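Local atomic coordinates of N-acetylmuramoyl-L-alanine amidase (Peptoclostridium difficile, PDB entry 4RN7), a protein that probably cleaves, as a zinc-dependent hydrolase, the amide bond between N-acetylmuramic acid and L-alanine in peptidoglycan, here as the Amidase_3 catalytic part of a longer membrane protein. Residues 84-89 and 149-154; 90-95 and 125-130; 116-121 and 172-177. All blocks are in the same frame, centred on the assembly; numbering follows the deposited sequence. Where two conformers were deposited one is given.

Contact 1 of 3, residues 84-89 and 149-154; sequences NAEKNG and CGFLTT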
ATOM      1  N   ASN A  84      -2.853   8.429  -4.627  1.00 27.92           N
ATOM      2  CA  ASN A  84      -2.189   9.190  -5.648  1.00 30.12           C
ATOM      3  C   ASN A  84      -2.684  10.635  -5.665  1.00 33.26           C
ATOM      4  O   ASN A  84      -3.722  10.974  -5.066  1.00 27.52           O
ATOM      5  CB  ASN A  84      -2.416   8.520  -7.011  1.00 25.57           C
ATOM      6  CG  ASN A  84      -1.175   8.545  -7.883  1.00 35.59           C
ATOM      7  OD1 ASN A  84      -0.413   9.510  -7.859  1.00 41.89           O
ATOM      8  ND2 ASN A  84      -0.965   7.484  -8.658  1.00 34.52           N
ATOM      9  N   ALA A  85      -1.940  11.490  -6.354  1.00 28.81           N
ATOM     10  CA  ALA A  85      -2.335  12.881  -6.506  1.00 32.12           C
ATOM     11  C   ALA A  85      -1.818  13.411  -7.829  1.00 34.92           C
ATOM     12  O   ALA A  85      -0.690  13.102  -8.225  1.00 39.12           O
ATOM     13  CB  ALA A  85      -1.780  13.722  -5.361  1.00 39.41           C
ATOM     14  N   GLU A  86      -2.649  14.193  -8.509  1.00 36.54           N
ATOM     15  CA  GLU A  86      -2.213  14.992  -9.647  1.00 41.88           C
ATOM     16  C   GLU A  86      -1.784  16.360  -9.133  1.00 50.41           C
ATOM     17  O   GLU A  86      -2.545  17.008  -8.414  1.00 54.96           O
ATOM     18  CB  GLU A  86      -3.376  15.201 -10.608  1.00 42.31           C
ATOM     19  CG  GLU A  86      -3.535  14.172 -11.699  1.00 51.94           C
ATOM     20  CD  GLU A  86      -4.671  14.535 -12.637  1.00 43.37           C
ATOM     21  OE1 GLU A  86      -5.842  14.467 -12.206  1.00 39.63           O
ATOM     22  OE2 GLU A  86      -4.405  14.909 -13.799  1.00 54.94           O
ATOM     23  N   LYS A  87      -0.586  16.814  -9.498  1.00 59.82           N
ATOM     24  CA  LYS A  87      -0.125  18.128  -9.050  1.00 66.29           C
ATOM     25  C   LYS A  87      -0.958  19.266  -9.650  1.00 68.48           C
ATOM     26  O   LYS A  87      -1.286  20.233  -8.957  1.00 68.37           O
ATOM     27  CB  LYS A  87       1.375  18.322  -9.315  1.00 71.05           C
ATOM     28  CG  LYS A  87       1.858  17.864 -10.678  1.00 63.58           C
ATOM     29  N   ASN A  88      -1.298  19.139 -10.932  1.00 60.73           N
ATOM     30  CA  ASN A  88      -2.137  20.118 -11.618  0.62 67.32           C
ATOM     31  C   ASN A  88      -3.313  19.466 -12.326  1.00 63.23           C
ATOM     32  O   ASN A  88      -3.369  19.465 -13.554  1.00 74.78           O
ATOM     33  CB  ASN A  88      -1.322  20.896 -12.653  0.62 73.39           C
ATOM     34  CG  ASN A  88      -0.492  21.993 -12.036  0.62 81.86           C
ATOM     35  OD1 ASN A  88      -0.910  22.641 -11.078  0.62 84.79           O
ATOM     36  ND2 ASN A  88       0.694  22.216 -12.589  0.62 86.29           N
ATOM     37  N   GLY A  89      -4.245  18.912 -11.563  1.00 55.24           N
ATOM     38  CA  GLY A  89      -5.396  18.262 -12.162  1.00 52.28           C
ATOM     39  C   GLY A  89      -6.311  17.658 -11.122  1.00 46.47           C
ATOM     40  O   GLY A  89      -5.930  17.530  -9.962  1.00 43.62           O
ATOM     41  N   CYS A 149      -3.576   3.978  -4.067  1.00 24.07           N
ATOM     42  CA  CYS A 149      -4.919   3.398  -4.028  1.00 25.45           C
ATOM     43  C   CYS A 149      -6.022   4.294  -4.592  1.00 25.74           C
ATOM     44  O   CYS A 149      -7.144   4.298  -4.074  1.00 31.93           O
ATOM     45  CB  CYS A 149      -5.280   2.992  -2.603  1.00 25.61           C
ATOM     46  SG  CYS A 149      -4.224   1.665  -1.942  1.00 26.85           S
ATOM     47  N   GLY A 150      -5.712   5.045  -5.643  1.00 26.65           N
ATOM     48  CA  GLY A 150      -6.709   5.912  -6.258  1.00 32.32           C
ATOM     49  C   GLY A 150      -6.261   7.348  -6.074  1.00 30.14           C
ATOM     50  O   GLY A 150      -5.373   7.611  -5.260  1.00 28.84           O
ATOM     51  N   PHE A 151      -6.855   8.265  -6.829  1.00 27.11           N
ATOM     52  CA  PHE A 151      -6.464   9.672  -6.795  1.00 28.50           C
ATOM     53  C   PHE A 151      -7.315  10.480  -5.830  1.00 28.04           C
ATOM     54  O   PHE A 151      -8.467  10.767  -6.110  1.00 30.92           O
ATOM     55  CB  PHE A 151      -6.556  10.278  -8.201  1.00 31.32           C
ATOM     56  CG  PHE A 151      -5.377   9.944  -9.070  1.00 30.20           C
ATOM     57  CD1 PHE A 151      -5.242   8.678  -9.618  1.00 29.50           C
ATOM     58  CD2 PHE A 151      -4.382  10.881  -9.301  1.00 31.06           C
ATOM     59  CE1 PHE A 151      -4.132   8.356 -10.405  1.00 31.24           C
ATOM     60  CE2 PHE A 151      -3.272  10.566 -10.074  1.00 33.57           C
ATOM     61  CZ  PHE A 151      -3.149   9.301 -10.625  1.00 31.45           C
ATOM     62  N   LEU A 152      -6.751  10.867  -4.688  1.00 29.92           N
ATOM     63  CA  LEU A 152      -7.532  11.647  -3.734  1.00 26.58           C
ATOM     64  C   LEU A 152      -7.879  13.016  -4.296  1.00 29.48           C
ATOM     65  O   LEU A 152      -8.841  13.648  -3.864  1.00 30.14           O
ATOM     66  CB  LEU A 152      -6.782  11.792  -2.403  1.00 27.52           C
ATOM     67  CG  LEU A 152      -7.534  12.573  -1.322  1.00 32.04           C
ATOM     68  CD1 LEU A 152      -8.829  11.873  -0.963  1.00 29.99           C
ATOM     69  CD2 LEU A 152      -6.647  12.717  -0.092  1.00 33.47           C
ATOM     70  N   THR A 153      -7.107  13.469  -5.282  1.00 34.74           N
ATOM     71  CA  THR A 153      -7.358  14.754  -5.940  1.00 33.77           C
ATOM     72  C   THR A 153      -8.533  14.762  -6.945  1.00 32.50           C
ATOM     73  O   THR A 153      -8.924  15.820  -7.447  1.00 35.19           O
ATOM     74  CB  THR A 153      -6.067  15.294  -6.615  1.00 42.04           C
ATOM     75  OG1 THR A 153      -5.482  14.275  -7.449  1.00 32.80           O
ATOM     76  CG2 THR A 153      -5.056  15.719  -5.549  1.00 40.77           C
ATOM     77  N   THR A 154      -9.087  13.585  -7.228  1.00 28.67           N
ATOM     78  CA  THR A 154     -10.221  13.452  -8.148  1.00 29.64           C
ATOM     79  C   THR A 154     -11.465  13.144  -7.319  1.00 30.74           C
ATOM     80  O   THR A 154     -11.526  12.104  -6.654  1.00 34.23           O
ATOM     81  CB  THR A 154      -9.976  12.322  -9.156  1.00 29.49           C
ATOM     82  OG1 THR A 154      -8.828  12.637  -9.951  1.00 34.30           O
ATOM     83  CG2 THR A 154     -11.176  12.165 -10.086  1.00 30.22           C
TER
HETATM   84  O   HOH W   1      -6.690  14.006  -9.593  1.00 34.91           O

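Contact 2 of 3, residues 90-95 and 125-130; sequences NTATGI and RDRGIV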
ATOM      1  N   ASN A  90      -7.520  17.290 -11.538  1.00 45.32           N
ATOM      2  CA  ASN A  90      -8.491  16.711 -10.620  1.00 44.99           C
ATOM      3  C   ASN A  90      -9.345  15.661 -11.324  1.00 44.47           C
ATOM      4  O   ASN A  90     -10.509  15.452 -10.958  1.00 38.23           O
ATOM      5  CB  ASN A  90      -9.388  17.814 -10.056  1.00 45.60           C
ATOM      6  CG  ASN A  90     -10.196  18.521 -11.143  1.00 56.22           C
ATOM      7  OD1 ASN A  90      -9.910  18.388 -12.337  1.00 53.79           O
ATOM      8  ND2 ASN A  90     -11.208  19.278 -10.733  1.00 62.99           N
ATOM      9  N   THR A  91      -8.760  15.004 -12.327  1.00 41.49           N
ATOM     10  CA  THR A  91      -9.505  14.083 -13.183  1.00 34.64           C
ATOM     11  C   THR A  91      -8.970  12.646 -13.218  1.00 37.15           C
ATOM     12  O   THR A  91      -9.722  11.729 -13.519  1.00 36.38           O
ATOM     13  CB  THR A  91      -9.635  14.630 -14.641  1.00 37.23           C
ATOM     14  OG1 THR A  91      -8.342  14.704 -15.258  1.00 45.81           O
ATOM     15  CG2 THR A  91     -10.278  16.007 -14.640  1.00 42.99           C
ATOM     16  N   ALA A  92      -7.697  12.433 -12.883  1.00 36.51           N
ATOM     17  CA  ALA A  92      -7.105  11.093 -13.011  1.00 36.59           C
ATOM     18  C   ALA A  92      -7.803  10.038 -12.148  1.00 34.99           C
ATOM     19  O   ALA A  92      -8.273  10.343 -11.055  1.00 32.97           O
ATOM     20  CB  ALA A  92      -5.624  11.129 -12.673  1.00 37.30           C
ATOM     21  N   THR A  93      -7.862   8.795 -12.630  1.00 31.83           N
ATOM     22  CA  THR A  93      -8.439   7.713 -11.826  1.00 27.58           C
ATOM     23  C   THR A  93      -7.641   6.423 -11.904  1.00 34.20           C
ATOM     24  O   THR A  93      -6.864   6.225 -12.836  1.00 35.75           O
ATOM     25  CB  THR A  93      -9.872   7.374 -12.256  1.00 36.95           C
ATOM     26  OG1 THR A  93      -9.872   6.997 -13.638  1.00 41.81           O
ATOM     27  CG2 THR A  93     -10.791   8.557 -12.037  1.00 35.16           C
ATOM     28  N   GLY A  94      -7.829   5.555 -10.917  1.00 31.40           N
ATOM     29  CA  GLY A  94      -7.279   4.216 -10.995  1.00 27.90           C
ATOM     30  C   GLY A  94      -6.163   3.939 -10.006  1.00 31.47           C
ATOM     31  O   GLY A  94      -5.690   4.830  -9.297  1.00 29.65           O
ATOM     32  N   ILE A  95      -5.728   2.686  -9.982  1.00 28.36           N
ATOM     33  CA  ILE A  95      -4.731   2.241  -9.025  1.00 27.09           C
ATOM     34  C   ILE A  95      -3.483   1.769  -9.771  1.00 32.28           C
ATOM     35  O   ILE A  95      -3.594   1.135 -10.826  1.00 31.23           O
ATOM     36  CB  ILE A  95      -5.319   1.093  -8.192  1.00 29.01           C
ATOM     37  CG1 ILE A  95      -6.423   1.638  -7.272  1.00 30.45           C
ATOM     38  CG2 ILE A  95      -4.244   0.389  -7.363  1.00 28.40           C
ATOM     39  CD1 ILE A  95      -7.043   0.589  -6.367  1.00 32.55           C
ATOM     40  N   ARG A 125      -9.723   1.258 -12.669  1.00 36.59           N
ATOM     41  CA  ARG A 125      -8.877   1.408 -13.841  0.63 41.21           C
ATOM     42  C   ARG A 125      -7.489   0.865 -13.526  1.00 38.54           C
ATOM     43  O   ARG A 125      -6.907   1.204 -12.492  1.00 34.25           O
ATOM     44  CB  ARG A 125      -8.814   2.884 -14.223  0.63 46.03           C
ATOM     45  CG  ARG A 125      -7.873   3.227 -15.349  0.63 52.17           C
ATOM     46  CD  ARG A 125      -8.239   4.602 -15.903  0.63 57.46           C
ATOM     47  NE  ARG A 125      -7.121   5.222 -16.600  0.63 59.91           N
ATOM     48  CZ  ARG A 125      -6.908   5.109 -17.906  0.63 59.59           C
ATOM     49  NH1 ARG A 125      -7.741   4.398 -18.661  0.63 51.83           N
ATOM     50  NH2 ARG A 125      -5.861   5.707 -18.458  0.63 62.50           N
ATOM     51  N   ASP A 126      -6.975   0.014 -14.410  1.00 42.76           N
ATOM     52  CA  ASP A 126      -5.686  -0.653 -14.195  1.00 41.64           C
ATOM     53  C   ASP A 126      -4.540   0.199 -14.761  1.00 38.69           C
ATOM     54  O   ASP A 126      -4.264   0.171 -15.961  1.00 43.73           O
ATOM     55  CB  ASP A 126      -5.743  -2.056 -14.826  1.00 38.36           C
ATOM     56  CG  ASP A 126      -4.461  -2.843 -14.673  1.00 46.71           C
ATOM     57  OD1 ASP A 126      -3.523  -2.384 -13.990  1.00 37.26           O
ATOM     58  OD2 ASP A 126      -4.402  -3.955 -15.241  1.00 45.26           O
ATOM     59  N   ARG A 127      -3.890   0.968 -13.889  1.00 35.87           N
ATOM     60  CA  ARG A 127      -2.782   1.828 -14.291  1.00 34.94           C
ATOM     61  C   ARG A 127      -1.460   1.057 -14.370  1.00 39.96           C
ATOM     62  O   ARG A 127      -0.428   1.625 -14.737  1.00 43.72           O
ATOM     63  CB  ARG A 127      -2.647   3.024 -13.341  1.00 34.29           C
ATOM     64  CG  ARG A 127      -3.885   3.915 -13.291  1.00 33.46           C
ATOM     65  CD  ARG A 127      -3.730   5.065 -12.293  1.00 34.13           C
ATOM     66  NE  ARG A 127      -2.666   5.993 -12.671  1.00 35.18           N
ATOM     67  CZ  ARG A 127      -2.850   7.043 -13.464  1.00 40.10           C
ATOM     68  NH1 ARG A 127      -4.050   7.303 -13.965  1.00 36.77           N
ATOM     69  NH2 ARG A 127      -1.834   7.832 -13.766  1.00 52.74           N
ATOM     70  N   GLY A 128      -1.500  -0.232 -14.038  1.00 39.85           N
ATOM     71  CA  GLY A 128      -0.338  -1.096 -14.185  1.00 35.49           C
ATOM     72  C   GLY A 128       0.663  -0.952 -13.057  1.00 35.98           C
ATOM     73  O   GLY A 128       0.339  -0.421 -11.995  1.00 32.88           O
ATOM     74  N   ILE A 129       1.881  -1.431 -13.297  1.00 36.80           N
ATOM     75  CA  ILE A 129       2.950  -1.347 -12.309  1.00 32.22           C
ATOM     76  C   ILE A 129       4.037  -0.397 -12.810  1.00 36.53           C
ATOM     77  O   ILE A 129       4.211  -0.225 -14.025  1.00 37.46           O
ATOM     78  CB  ILE A 129       3.539  -2.734 -11.992  1.00 36.48           C
ATOM     79  CG1 ILE A 129       4.215  -3.341 -13.227  1.00 39.72           C
ATOM     80  CG2 ILE A 129       2.445  -3.658 -11.472  1.00 38.27           C
ATOM     81  CD1 ILE A 129       4.956  -4.648 -12.942  1.00 44.20           C
ATOM     82  N   VAL A 130       4.753   0.227 -11.874  1.00 38.48           N
ATOM     83  CA  VAL A 130       5.688   1.306 -12.195  1.00 42.43           C
ATOM     84  C   VAL A 130       6.964   1.165 -11.366  1.00 39.03           C
ATOM     85  O   VAL A 130       6.894   0.900 -10.170  1.00 38.21           O
ATOM     86  CB  VAL A 130       5.077   2.685 -11.833  1.00 44.25           C
ATOM     87  CG1 VAL A 130       5.977   3.810 -12.301  1.00 59.41           C
ATOM     88  CG2 VAL A 130       3.691   2.841 -12.424  1.00 55.60           C
TER
HETATM   89  O   HOH W   2      -6.549   8.754 -15.361  1.00 47.84           O

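Contact 3 of 3, residues 116-121 and 172-177; sequences STIVSY and EGIVQG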
ATOM      1  N   SER A 116      -2.846  -6.940 -10.295  1.00 35.77           N
ATOM      2  CA  SER A 116      -3.862  -7.673 -11.039  1.00 38.86           C
ATOM      3  C   SER A 116      -5.006  -8.147 -10.147  1.00 41.10           C
ATOM      4  O   SER A 116      -6.164  -8.143 -10.558  1.00 39.69           O
ATOM      5  CB  SER A 116      -3.233  -8.855 -11.770  1.00 49.94           C
ATOM      6  OG  SER A 116      -2.335  -8.394 -12.757  1.00 49.60           O
ATOM      7  N   THR A 117      -4.678  -8.543  -8.921  1.00 36.57           N
ATOM      8  CA  THR A 117      -5.690  -9.049  -8.005  1.00 41.09           C
ATOM      9  C   THR A 117      -6.606  -7.911  -7.539  1.00 35.94           C
ATOM     10  O   THR A 117      -7.832  -8.076  -7.463  1.00 38.58           O
ATOM     11  CB  THR A 117      -5.037  -9.761  -6.805  1.00 41.78           C
ATOM     12  OG1 THR A 117      -4.172 -10.799  -7.292  1.00 40.60           O
ATOM     13  CG2 THR A 117      -6.104 -10.381  -5.918  1.00 43.87           C
ATOM     14  N   ILE A 118      -6.007  -6.762  -7.239  1.00 33.77           N
ATOM     15  CA  ILE A 118      -6.770  -5.577  -6.863  1.00 33.23           C
ATOM     16  C   ILE A 118      -7.782  -5.269  -7.961  1.00 36.46           C
ATOM     17  O   ILE A 118      -8.969  -5.097  -7.682  1.00 39.61           O
ATOM     18  CB  ILE A 118      -5.862  -4.345  -6.655  1.00 32.80           C
ATOM     19  CG1 ILE A 118      -5.023  -4.485  -5.389  1.00 29.88           C
ATOM     20  CG2 ILE A 118      -6.701  -3.082  -6.536  1.00 31.88           C
ATOM     21  CD1 ILE A 118      -3.947  -3.412  -5.267  1.00 27.24           C
ATOM     22  N   VAL A 119      -7.314  -5.234  -9.207  1.00 34.02           N
ATOM     23  CA  VAL A 119      -8.190  -4.946 -10.343  1.00 39.49           C
ATOM     24  C   VAL A 119      -9.400  -5.888 -10.430  1.00 46.97           C
ATOM     25  O   VAL A 119     -10.486  -5.486 -10.868  1.00 45.78           O
ATOM     26  CB  VAL A 119      -7.392  -4.940 -11.671  1.00 34.85           C
ATOM     27  CG1 VAL A 119      -8.316  -4.784 -12.855  1.00 40.37           C
ATOM     28  CG2 VAL A 119      -6.376  -3.798 -11.640  1.00 42.24           C
ATOM     29  N   SER A 120      -9.223  -7.133  -9.997  1.00 46.66           N
ATOM     30  CA  SER A 120     -10.316  -8.099 -10.051  0.69 45.55           C
ATOM     31  C   SER A 120     -11.338  -7.868  -8.938  1.00 50.29           C
ATOM     32  O   SER A 120     -12.524  -8.134  -9.123  1.00 52.52           O
ATOM     33  CB  SER A 120      -9.782  -9.528  -9.993  0.69 47.64           C
ATOM     34  OG  SER A 120      -9.211  -9.799  -8.727  0.69 48.92           O
ATOM     35  N   TYR A 121     -10.877  -7.365  -7.799  1.00 42.17           N
ATOM     36  CA  TYR A 121     -11.733  -7.137  -6.630  1.00 42.34           C
ATOM     37  C   TYR A 121     -12.500  -5.811  -6.602  1.00 47.82           C
ATOM     38  O   TYR A 121     -13.666  -5.788  -6.212  1.00 53.91           O
ATOM     39  CB  TYR A 121     -10.918  -7.305  -5.341  1.00 37.55           C
ATOM     40  CG  TYR A 121     -10.834  -8.746  -4.914  1.00 39.67           C
ATOM     41  CD1 TYR A 121     -10.002  -9.640  -5.578  1.00 43.31           C
ATOM     42  CD2 TYR A 121     -11.604  -9.222  -3.859  1.00 46.04           C
ATOM     43  CE1 TYR A 121      -9.931 -10.971  -5.198  1.00 47.98           C
ATOM     44  CE2 TYR A 121     -11.540 -10.550  -3.470  1.00 48.39           C
ATOM     45  CZ  TYR A 121     -10.702 -11.418  -4.142  1.00 51.00           C
ATOM     46  OH  TYR A 121     -10.637 -12.739  -3.757  1.00 52.54           O
ATOM     47  N   GLU A 172      -9.233  -6.636   0.697  1.00 33.57           N
ATOM     48  CA  GLU A 172      -9.354  -8.060   0.390  1.00 36.07           C
ATOM     49  C   GLU A 172      -8.544  -8.400  -0.863  1.00 35.94           C
ATOM     50  O   GLU A 172      -7.834  -9.413  -0.900  1.00 36.98           O
ATOM     51  CB  GLU A 172     -10.822  -8.462   0.216  1.00 37.73           C
ATOM     52  CG  GLU A 172     -11.047  -9.957  -0.024  1.00 42.18           C
ATOM     53  CD  GLU A 172     -10.590 -10.846   1.126  1.00 49.69           C
ATOM     54  OE1 GLU A 172     -10.494 -10.370   2.279  1.00 45.95           O
ATOM     55  OE2 GLU A 172     -10.324 -12.038   0.872  1.00 50.18           O
ATOM     56  N   GLY A 173      -8.629  -7.535  -1.869  1.00 35.18           N
ATOM     57  CA  GLY A 173      -7.863  -7.715  -3.089  1.00 38.19           C
ATOM     58  C   GLY A 173      -6.370  -7.738  -2.816  1.00 36.33           C
ATOM     59  O   GLY A 173      -5.641  -8.578  -3.348  1.00 35.70           O
ATOM     60  N   ILE A 174      -5.910  -6.817  -1.976  1.00 32.90           N
ATOM     61  CA  ILE A 174      -4.501  -6.774  -1.603  1.00 32.36           C
ATOM     62  C   ILE A 174      -4.080  -8.043  -0.861  1.00 36.13           C
ATOM     63  O   ILE A 174      -3.040  -8.632  -1.167  1.00 34.03           O
ATOM     64  CB  ILE A 174      -4.184  -5.537  -0.747  1.00 30.95           C
ATOM     65  CG1 ILE A 174      -4.458  -4.254  -1.546  1.00 30.17           C
ATOM     66  CG2 ILE A 174      -2.732  -5.565  -0.289  1.00 31.07           C
ATOM     67  CD1 ILE A 174      -4.444  -2.998  -0.686  1.00 31.44           C
ATOM     68  N   VAL A 175      -4.886  -8.459   0.112  1.00 34.05           N
ATOM     69  CA  VAL A 175      -4.609  -9.699   0.838  1.00 35.69           C
ATOM     70  C   VAL A 175      -4.406 -10.867  -0.120  1.00 37.20           C
ATOM     71  O   VAL A 175      -3.405 -11.581  -0.039  1.00 39.10           O
ATOM     72  CB  VAL A 175      -5.738 -10.055   1.807  1.00 37.02           C
ATOM     73  CG1 VAL A 175      -5.508 -11.437   2.408  1.00 42.49           C
ATOM     74  CG2 VAL A 175      -5.823  -9.017   2.907  1.00 37.30           C
ATOM     75  N   GLN A 176      -5.346 -11.050  -1.042  1.00 37.99           N
ATOM     76  CA  GLN A 176      -5.277 -12.190  -1.943  1.00 40.02           C
ATOM     77  C   GLN A 176      -4.061 -12.120  -2.857  1.00 39.56           C
ATOM     78  O   GLN A 176      -3.477 -13.152  -3.182  1.00 41.04           O
ATOM     79  CB  GLN A 176      -6.571 -12.333  -2.747  1.00 41.60           C
ATOM     80  CG  GLN A 176      -7.768 -12.738  -1.888  1.00 45.14           C
ATOM     81  CD  GLN A 176      -7.508 -14.002  -1.078  1.00 54.98           C
ATOM     82  OE1 GLN A 176      -6.762 -14.888  -1.501  1.00 58.15           O
ATOM     83  NE2 GLN A 176      -8.120 -14.084   0.099  1.00 53.53           N
ATOM     84  N   GLY A 177      -3.668 -10.910  -3.248  1.00 37.81           N
ATOM     85  CA  GLY A 177      -2.480 -10.739  -4.070  1.00 37.71           C
ATOM     86  C   GLY A 177      -1.216 -11.109  -3.312  1.00 38.38           C
ATOM     87  O   GLY A 177      -0.338 -11.808  -3.826  1.00 42.28           O
TER

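Contact 1 of 3, residues 84-89 and 149-154
The Phe151 ring is sandwiched, with Asn84 flat on one face and Ala92 CB over the other. Asn84 CB sits 3.6 Å from the ring centroid, almost exactly on the normal, in a CH-pi contact. The amide follows the ring, its plane tilted only 9° from it. Asn84 CG and ND2 both lie 3.5 Å from Phe151 CZ. At the ring edge, in its plane, comes the backbone N of Glu86. The Glu86 carboxylate stands at right angles to the ring. Asn84 OD1 turns back to accept from Ala85 N on a lone pair, which helps fix the amide.

The backbones pair as parallel strands at Asn84 and Phe151. Asn84 N gives a short bond of 2.7 Å to Gly150 O, and Leu152 N donates to Asn84 O. Glu86 N points nearly straight (173°) at Thr153 OG1, 3.0 Å away. This hydroxyl also bonds a water, which donates to Glu86 OE1 and Thr154 OG1. Glu86 OE1 is gripped as well by the backbone N of Thr91 and Ala92, and Thr154 OG1 bonds Ala92 O.

Phe151 to Thr154 form a type I beta turn just before helix 155-161. The contact is the last pairing, at the C-terminal ends of two central parallel strands of the alpha/beta sheet. Strand 77-84 carries the zinc ligand His82, and Leu152 lies beside the ligand Glu28, at the margin of the zinc site.

Contact 2 of 3, residues 90-95 and 125-130
Arg127 sets out with CG anti to its carbonyl carbon (chi1 -60°), runs straight through chi2, then bends at chi3 (64°). The bend brings NH1 to Thr93 O, while CD packs 3.5 Å from Gly94 C. Arg125 has CG anti to its backbone N and stays extended to NE. Its CD passes Thr93 OG1 at 3.7 Å, and the two side chains cross at about a right angle.

The bond from Arg127 NH1 to Thr93 O is 3.2 Å long. NH1 lies above the carbonyl plane, whereas the oxygen lies near the guanidinium plane. A water accepts from Thr93 N and, weakly, from Arg127 NH1.

The backbones join as parallel strands. Ile95 N donates to Arg125 O at 3.1 Å, nearly along the C=O axis, and Ile95 O takes Arg127 N. Gly94 fits tightly here: its CA is 3.4 Å from Arg125 O. Asp126 OD1 accepts from Gly128 N in an Asx turn and also bonds Gln115.

Arg127 NE makes a salt bridge to Glu96. That carboxylate probably offsets the guanidinium charge, and holding NE and NH1 by separate partners limits the rotation of the group beside the strand pair.

Contact 3 of 3, residues 116-121 and 172-177
No hydrogen bond crosses between helices 107-122 and 164-185 here. Contact is by van der Waals and CH-pi packing. The segment axes approach to 7.8 Å and run roughly antiparallel, 144° apart. Glycine makes this closeness possible. Gly173 CA lies only 4.5 Å from Ile118 CA, and Gly177 comes near Thr117 one turn later.

The aromatic part belongs to Tyr121. Its ring lies across Gly173, whose CA is over one face, 4.0 Å from the ring centroid and 27° off the normal. Glu172 CG reaches Tyr121 CE2 at 3.5 Å. On the Gln176 side, CG touches Tyr121 OH at 3.4 Å. Both methylenes approach obliquely from the side of the ring that rests on Gly173.

The aliphatic part has two pieces. Thr117 turns CG2 anti to its backbone N, which presses this methyl 3.2 Å from Gly173 O and also against Gln176 CB. Ile118 and Ile174 lie side by side and point the same way, with Ile118 CD1 3.8 Å from Ile174 CG1.

Several polar groups bond within their own helix. Thr117 OG1 bonds the carbonyl of Thr113. Thr117 O accepts from both Ser120 OG and Tyr121 N. Gln176 NE2 donates to Glu172 OE2 in a nearly straight bond (167°), one helical turn apart. The carboxylate is met from above its plane, while its oxygen lies close to the amide plane of Gln176.

Both helices rest on the central sheet of the amidase domain. Ile118 and Ile174 both touch Ile147 of strand 144-151. Beyond, Ile174 and Val175 meet Leu39 of helix 28-44, and Glu172 meets Lys42, so helix 164-185 sits between helices 107-122 and 28-44.

How the contacts relate
Contacts 1 and 2 both join backbone strands of one mixed sheet, and their centres are 9 Å apart. Contact 2 is nested in the chain loop closed by contact 1. The two touch directly: the Glu86 and Thr154 side chains of contact 1 hold the backbone of segment 90-95. Contact 1 is richer in buried residues than contact 2 and borders the zinc site. Contact 2 lies at the outermost strand, 126-131, with exposed charged side chains. Contact 3 is partly buried like contact 1, with four of its eight touching residues buried. Its chemistry is apolar and glycine packing in the helix layer. It meets contact 2 through Ile95 with Ile118 and Asp126 with Val119, but does not touch contact 1.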